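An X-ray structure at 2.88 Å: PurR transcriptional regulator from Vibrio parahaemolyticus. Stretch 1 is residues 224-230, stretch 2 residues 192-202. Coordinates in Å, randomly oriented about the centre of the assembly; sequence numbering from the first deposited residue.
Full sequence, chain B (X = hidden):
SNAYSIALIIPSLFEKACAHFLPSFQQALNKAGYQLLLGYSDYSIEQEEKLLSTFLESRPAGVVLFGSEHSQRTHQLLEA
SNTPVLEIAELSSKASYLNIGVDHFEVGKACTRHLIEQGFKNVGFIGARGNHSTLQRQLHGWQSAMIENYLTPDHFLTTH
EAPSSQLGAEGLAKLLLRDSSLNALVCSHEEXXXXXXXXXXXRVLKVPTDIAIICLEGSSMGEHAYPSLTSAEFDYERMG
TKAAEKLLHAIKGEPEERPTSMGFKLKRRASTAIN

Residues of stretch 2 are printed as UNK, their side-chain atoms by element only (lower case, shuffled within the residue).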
ATOM      1  N   HIS B 224       8.197  12.878  -5.756  1.00 80.18           N
ATOM      2  CA  HIS B 224       8.987  13.656  -4.851  1.00 80.05           C
ATOM      3  C   HIS B 224      10.236  12.928  -4.421  1.00 81.23           C
ATOM      4  O   HIS B 224      10.740  13.160  -3.317  1.00 81.74           O
ATOM      5  CB  HIS B 224       8.161  14.056  -3.640  1.00 79.38           C
ATOM      6  CG  HIS B 224       7.348  15.291  -3.844  1.00 76.46           C
ATOM      7  ND1 HIS B 224       6.077  15.268  -4.379  1.00 74.30           N
ATOM      8  CD2 HIS B 224       7.625  16.589  -3.586  1.00 73.89           C
ATOM      9  CE1 HIS B 224       5.602  16.496  -4.435  1.00 72.44           C
ATOM     10  NE2 HIS B 224       6.524  17.317  -3.966  1.00 73.21           N
ATOM     11  N   ALA B 225      10.726  12.034  -5.277  1.00 81.96           N
ATOM     12  CA  ALA B 225      12.058  11.460  -5.121  1.00 82.59           C
ATOM     13  C   ALA B 225      13.099  12.446  -5.691  1.00 83.24           C
ATOM     14  O   ALA B 225      12.738  13.532  -6.108  1.00 84.32           O
ATOM     15  CB  ALA B 225      12.111  10.180  -5.840  1.00 82.78           C
ATOM     16  N   TYR B 226      14.379  12.101  -5.689  1.00 83.78           N
ATOM     17  CA  TYR B 226      15.405  12.958  -6.282  1.00 84.14           C
ATOM     18  C   TYR B 226      16.459  12.166  -7.048  1.00 84.11           C
ATOM     19  O   TYR B 226      17.069  11.269  -6.478  1.00 84.38           O
ATOM     20  CB  TYR B 226      16.145  13.728  -5.215  1.00 84.66           C
ATOM     21  CG  TYR B 226      17.320  14.491  -5.789  1.00 86.11           C
ATOM     22  CD1 TYR B 226      18.614  13.966  -5.735  1.00 86.38           C
ATOM     23  CD2 TYR B 226      17.131  15.737  -6.406  1.00 86.68           C
ATOM     24  CE1 TYR B 226      19.692  14.662  -6.268  1.00 86.76           C
ATOM     25  CE2 TYR B 226      18.201  16.448  -6.937  1.00 86.49           C
ATOM     26  CZ  TYR B 226      19.475  15.899  -6.863  1.00 86.96           C
ATOM     27  OH  TYR B 226      20.530  16.585  -7.397  1.00 87.32           O
ATOM     28  N   PRO B 227      16.684  12.494  -8.333  1.00 83.61           N
ATOM     29  CA  PRO B 227      15.897  13.401  -9.151  1.00 83.14           C
ATOM     30  C   PRO B 227      14.494  12.830  -9.220  1.00 82.69           C
ATOM     31  O   PRO B 227      14.360  11.616  -9.167  1.00 83.29           O
ATOM     32  CB  PRO B 227      16.557  13.259 -10.518  1.00 82.88           C
ATOM     33  CG  PRO B 227      17.926  12.887 -10.239  1.00 82.74           C
ATOM     34  CD  PRO B 227      17.812  11.941  -9.097  1.00 83.43           C
ATOM     35  N   SER B 228      13.467  13.672  -9.302  1.00 81.63           N
ATOM     36  CA  SER B 228      12.085  13.214  -9.332  1.00 80.96           C
ATOM     37  C   SER B 228      11.916  12.405 -10.578  1.00 81.34           C
ATOM     38  O   SER B 228      12.614  12.648 -11.565  1.00 81.90           O
ATOM     39  CB  SER B 228      11.177  14.406  -9.466  1.00 81.04           C
ATOM     40  OG  SER B 228      11.597  15.177 -10.572  1.00 80.89           O
ATOM     41  N   LEU B 229      10.981  11.465 -10.601  1.00 81.03           N
ATOM     42  CA  LEU B 229      10.973  10.630 -11.789  1.00 80.63           C
ATOM     43  C   LEU B 229       9.770  10.635 -12.697  1.00 79.83           C
ATOM     44  O   LEU B 229       8.626  10.532 -12.267  1.00 79.65           O
ATOM     45  CB  LEU B 229      11.445   9.193 -11.487  1.00 81.66           C
ATOM     46  CG  LEU B 229      11.203   8.541 -10.135  1.00 81.55           C
ATOM     47  CD1 LEU B 229       9.702   8.485  -9.900  1.00 81.34           C
ATOM     48  CD2 LEU B 229      11.867   7.165 -10.144  1.00 79.93           C
ATOM     49  N   THR B 230      10.088  10.738 -13.976  1.00 79.07           N
ATOM     50  CA  THR B 230       9.132  10.638 -15.050  1.00 79.14           C
ATOM     51  C   THR B 230       8.326   9.371 -14.893  1.00 79.58           C
ATOM     52  O   THR B 230       8.875   8.281 -14.879  1.00 81.39           O
ATOM     53  CB  THR B 230       9.869  10.582 -16.390  1.00 78.86           C
ATOM     54  OG1 THR B 230      10.412  11.870 -16.679  1.00 78.44           O
ATOM     55  CG2 THR B 230       8.950  10.156 -17.516  1.00 78.03           C
ATOM     56  N   UNK B 192       9.828  -0.497  -7.524  1.00 80.21           N
ATOM     57  CA  UNK B 192      10.925  -0.920  -8.353  1.00 80.11           C
ATOM     58  C   UNK B 192      11.808   0.260  -8.769  1.00 80.24           C
ATOM     59  O   UNK B 192      13.028   0.232  -8.616  1.00 80.65           O
ATOM     60  c   UNK B 192       8.697  -3.578  -9.990  1.00 81.97           C
ATOM     61  c   UNK B 192      10.364  -1.661  -9.548  1.00 79.76           C
ATOM     62  c   UNK B 192      11.446  -1.937 -10.573  1.00 79.34           C
ATOM     63  c   UNK B 192       9.673  -2.922  -9.041  1.00 80.71           C
ATOM     64  N   UNK B 193      11.176   1.310  -9.262  1.00 80.27           N
ATOM     65  CA  UNK B 193      11.886   2.442  -9.787  1.00 79.77           C
ATOM     66  C   UNK B 193      12.611   3.125  -8.663  1.00 79.71           C
ATOM     67  O   UNK B 193      13.617   3.765  -8.881  1.00 79.58           O
ATOM     68  c   UNK B 193      10.908   3.391 -10.410  1.00 80.65           C
ATOM     69  N   UNK B 194      12.098   3.005  -7.450  1.00 79.78           N
ATOM     70  CA  UNK B 194      12.736   3.648  -6.320  1.00 79.85           C
ATOM     71  C   UNK B 194      14.003   2.875  -5.961  1.00 80.61           C
ATOM     72  O   UNK B 194      15.083   3.469  -5.741  1.00 80.58           O
ATOM     73  c   UNK B 194      12.531   4.019  -3.881  1.00 77.40           C
ATOM     74  c   UNK B 194      10.735   4.770  -5.413  1.00 81.41           C
ATOM     75  c   UNK B 194      11.790   3.706  -5.138  1.00 79.31           C
ATOM     76  c   UNK B 194      11.181   6.208  -5.132  1.00 84.06           C
ATOM     77  N   UNK B 195      13.873   1.549  -5.906  1.00 80.40           N
ATOM     78  CA  UNK B 195      15.028   0.719  -5.677  1.00 80.65           C
ATOM     79  C   UNK B 195      16.083   1.167  -6.657  1.00 80.88           C
ATOM     80  O   UNK B 195      17.207   1.451  -6.274  1.00 81.27           O
ATOM     81  N   UNK B 196      15.699   1.274  -7.923  1.00 81.05           N
ATOM     82  CA  UNK B 196      16.646   1.533  -8.987  1.00 81.34           C
ATOM     83  C   UNK B 196      17.341   2.871  -8.763  1.00 82.15           C
ATOM     84  O   UNK B 196      18.569   2.924  -8.772  1.00 82.89           O
ATOM     85  c   UNK B 196      15.950   1.487 -10.317  1.00 80.54           C
ATOM     86  N   UNK B 197      16.553   3.930  -8.532  1.00 82.57           N
ATOM     87  CA  UNK B 197      17.039   5.301  -8.321  1.00 82.63           C
ATOM     88  C   UNK B 197      18.081   5.343  -7.224  1.00 83.42           C
ATOM     89  O   UNK B 197      19.190   5.825  -7.420  1.00 84.14           O
ATOM     90  c   UNK B 197      15.867   7.652  -8.433  1.00 82.31           C
ATOM     91  c   UNK B 197      15.196   8.577  -7.449  1.00 83.64           C
ATOM     92  c   UNK B 197      17.220   8.232  -8.801  1.00 82.40           C
ATOM     93  c   UNK B 197      15.887   6.214  -7.893  1.00 82.03           C
ATOM     94  N   UNK B 198      17.691   4.849  -6.055  1.00 83.88           N
ATOM     95  CA  UNK B 198      18.570   4.722  -4.936  1.00 83.77           C
ATOM     96  C   UNK B 198      19.836   3.950  -5.293  1.00 83.96           C
ATOM     97  O   UNK B 198      20.909   4.305  -4.817  1.00 84.61           O
ATOM     98  c   UNK B 198      15.854   4.528  -2.368  1.00 86.60           C
ATOM     99  c   UNK B 198      16.859   7.046  -1.720  1.00 86.32           C
ATOM    100  c   UNK B 198      17.568   6.196  -2.582  1.00 86.87           C
ATOM    101  c   UNK B 198      17.835   4.019  -3.819  1.00 83.96           C
ATOM    102  c   UNK B 198      17.063   4.937  -2.929  1.00 85.31           C
ATOM    103  c   UNK B 198      15.634   6.628  -1.172  1.00 84.94           C
ATOM    104  c   UNK B 198      15.133   5.378  -1.485  1.00 85.63           C
ATOM    105  N   UNK B 199      19.732   2.915  -6.129  1.00 83.47           N
ATOM    106  CA  UNK B 199      20.906   2.094  -6.460  1.00 83.66           C
ATOM    107  C   UNK B 199      21.841   2.836  -7.417  1.00 84.31           C
ATOM    108  O   UNK B 199      23.062   2.639  -7.385  1.00 84.28           O
ATOM    109  c   UNK B 199      21.616  -0.280  -7.315  1.00 82.61           C
ATOM    110  c   UNK B 199      20.500   0.713  -7.028  1.00 83.95           C
ATOM    111  c   UNK B 199      22.329  -0.690  -6.037  1.00 84.94           C
ATOM    112  o   UNK B 199      23.491  -1.210  -6.084  1.00 81.04           O
ATOM    113  o   UNK B 199      21.703  -0.459  -4.965  1.00 86.56           O
ATOM    114  N   UNK B 200      21.261   3.678  -8.276  1.00 84.70           N
ATOM    115  CA  UNK B 200      22.042   4.549  -9.132  1.00 85.28           C
ATOM    116  C   UNK B 200      22.887   5.414  -8.222  1.00 84.98           C
ATOM    117  O   UNK B 200      24.113   5.457  -8.343  1.00 85.53           O
ATOM    118  c   UNK B 200      21.117   5.426  -9.933  1.00 85.97           C
ATOM    119  s   UNK B 200      20.337   4.581 -11.298  1.00 90.56           S
ATOM    120  N   UNK B 201      22.239   6.061  -7.261  1.00 84.08           N
ATOM    121  CA  UNK B 201      22.995   6.775  -6.250  1.00 83.30           C
ATOM    122  C   UNK B 201      24.131   5.961  -5.620  1.00 81.89           C
ATOM    123  O   UNK B 201      25.234   6.480  -5.479  1.00 81.78           O
ATOM    124  c   UNK B 201      21.233   8.493  -5.790  1.00 85.46           C
ATOM    125  n   UNK B 201      20.168   9.048  -5.117  1.00 86.53           N
ATOM    126  c   UNK B 201      22.082   7.407  -5.218  1.00 83.22           C
ATOM    127  c   UNK B 201      21.277   9.112  -6.993  1.00 87.96           C
ATOM    128  n   UNK B 201      20.249  10.025  -7.014  1.00 87.65           N
ATOM    129  c   UNK B 201      19.600   9.967  -5.869  1.00 84.77           C
ATOM    130  N   UNK B 202      23.885   4.695  -5.295  1.00 80.16           N
ATOM    131  CA  UNK B 202      24.924   3.886  -4.635  1.00 78.66           C
ATOM    132  C   UNK B 202      26.155   3.714  -5.546  1.00 78.29           C
ATOM    133  O   UNK B 202      27.312   3.785  -5.093  1.00 77.61           O
ATOM    134  c   UNK B 202      24.401   2.511  -4.201  1.00 77.55           C
ATOM    135  c   UNK B 202      26.063  -1.374  -3.197  1.00 68.49           C
ATOM    136  c   UNK B 202      24.786   0.642  -2.532  1.00 73.34           C
ATOM    137  n   UNK B 202      26.270  -2.283  -4.137  1.00 70.15           N
ATOM    138  c   UNK B 202      25.271   1.938  -3.128  1.00 76.08           C
ATOM    139  n   UNK B 202      26.765  -1.410  -2.072  1.00 67.24           N
ATOM    140  n   UNK B 202      25.133  -0.455  -3.424  1.00 71.11           N
TER

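Position 192 has four side-chain carbons, forked at the first, with one arm two carbons long. That branching defines isoleucine, I192; its side chain is out of reach of stretch 1, with I192 CB 9.0 Å from L229 CD2. Its carbonyl O accepts from the N of position 196 at 2.9 Å, the i to i+4 spacing of a helix.

Position 193 carries one carbon, so it is alanine, A193. Its CA-to-CB bond points toward stretch 1, and CB lies 3.9 Å from L229 CD2.

At position 194 four carbons again fork at the first, one arm being longer, and the residue is I194. CB points sideways, but the end of the side chain comes nearer: CD1 of I194 is 4.1 Å from CB of A225.

Position 195 has no side-chain atoms and is glycine, G195. Even an ideal CB there would find nothing of stretch 1 within 5.5 Å.

Position 196 has one carbon and is A196. It points sideways, and A196 CB stays 7.0 Å from L229 CD2, too far for contact.

Position 197 shows four carbons forked at the second, which separates leucine from isoleucine: L197. Its CB points toward stretch 1, and its area covered there, 62 Å², is the largest of any residue in either stretch. CD1 of L197 lies 3.8 Å from A225 CB and 3.4 Å from Y226 O, while CD2 of L197 is 3.8 Å from P227 CD. Chi1 is -142°, between wells.

Position 198 has one carbon followed by a six-carbon ring without a hydroxyl, hence F198. CB points away, and although the ring end comes nearer, it makes no contact with stretch 1.

Position 199 has three carbons, the third carrying two oxygens: glutamate, E199. It is out of reach of stretch 1.

Position 200 has one carbon and one sulfur, and is cysteine, C200. Its SG lies 3.5 Å from A196 O.

Position 201 has one carbon and a five-membered ring of three carbons and two nitrogens, which is histidine, H201. CE1 of H201 approaches Y226 O to 2.9 Å, with that oxygen at the ring edge, near its plane. NE2 of H201 is 3.5 Å from Y226 O, but the angle is poor and no hydrogen bond forms.

Position 202 has three carbons, a nitrogen, then a carbon carrying two more nitrogens: arginine, R202. NE of R202 donates to OE2 of E199 at 3.2 Å and 166°, part of a salt bridge within the helix.

The contact is a helix flank packed against a loop. Positions 193, 197 and 201, spaced by four, all point toward stretch 1, with I194 adding its end. L229 meets A193 and L197, A225 meets I194 and L197, and P227, after a cis peptide bond, meets L197 and H201. No hydrogen bond crosses between the stretches; they bury 296 Å² together, through apolar side-chain contacts and the approach of L197 to the backbone oxygens of Y226 and P227 and of H201 to that of Y226.

Stretch 2 (192-202) IAIGALFECHR
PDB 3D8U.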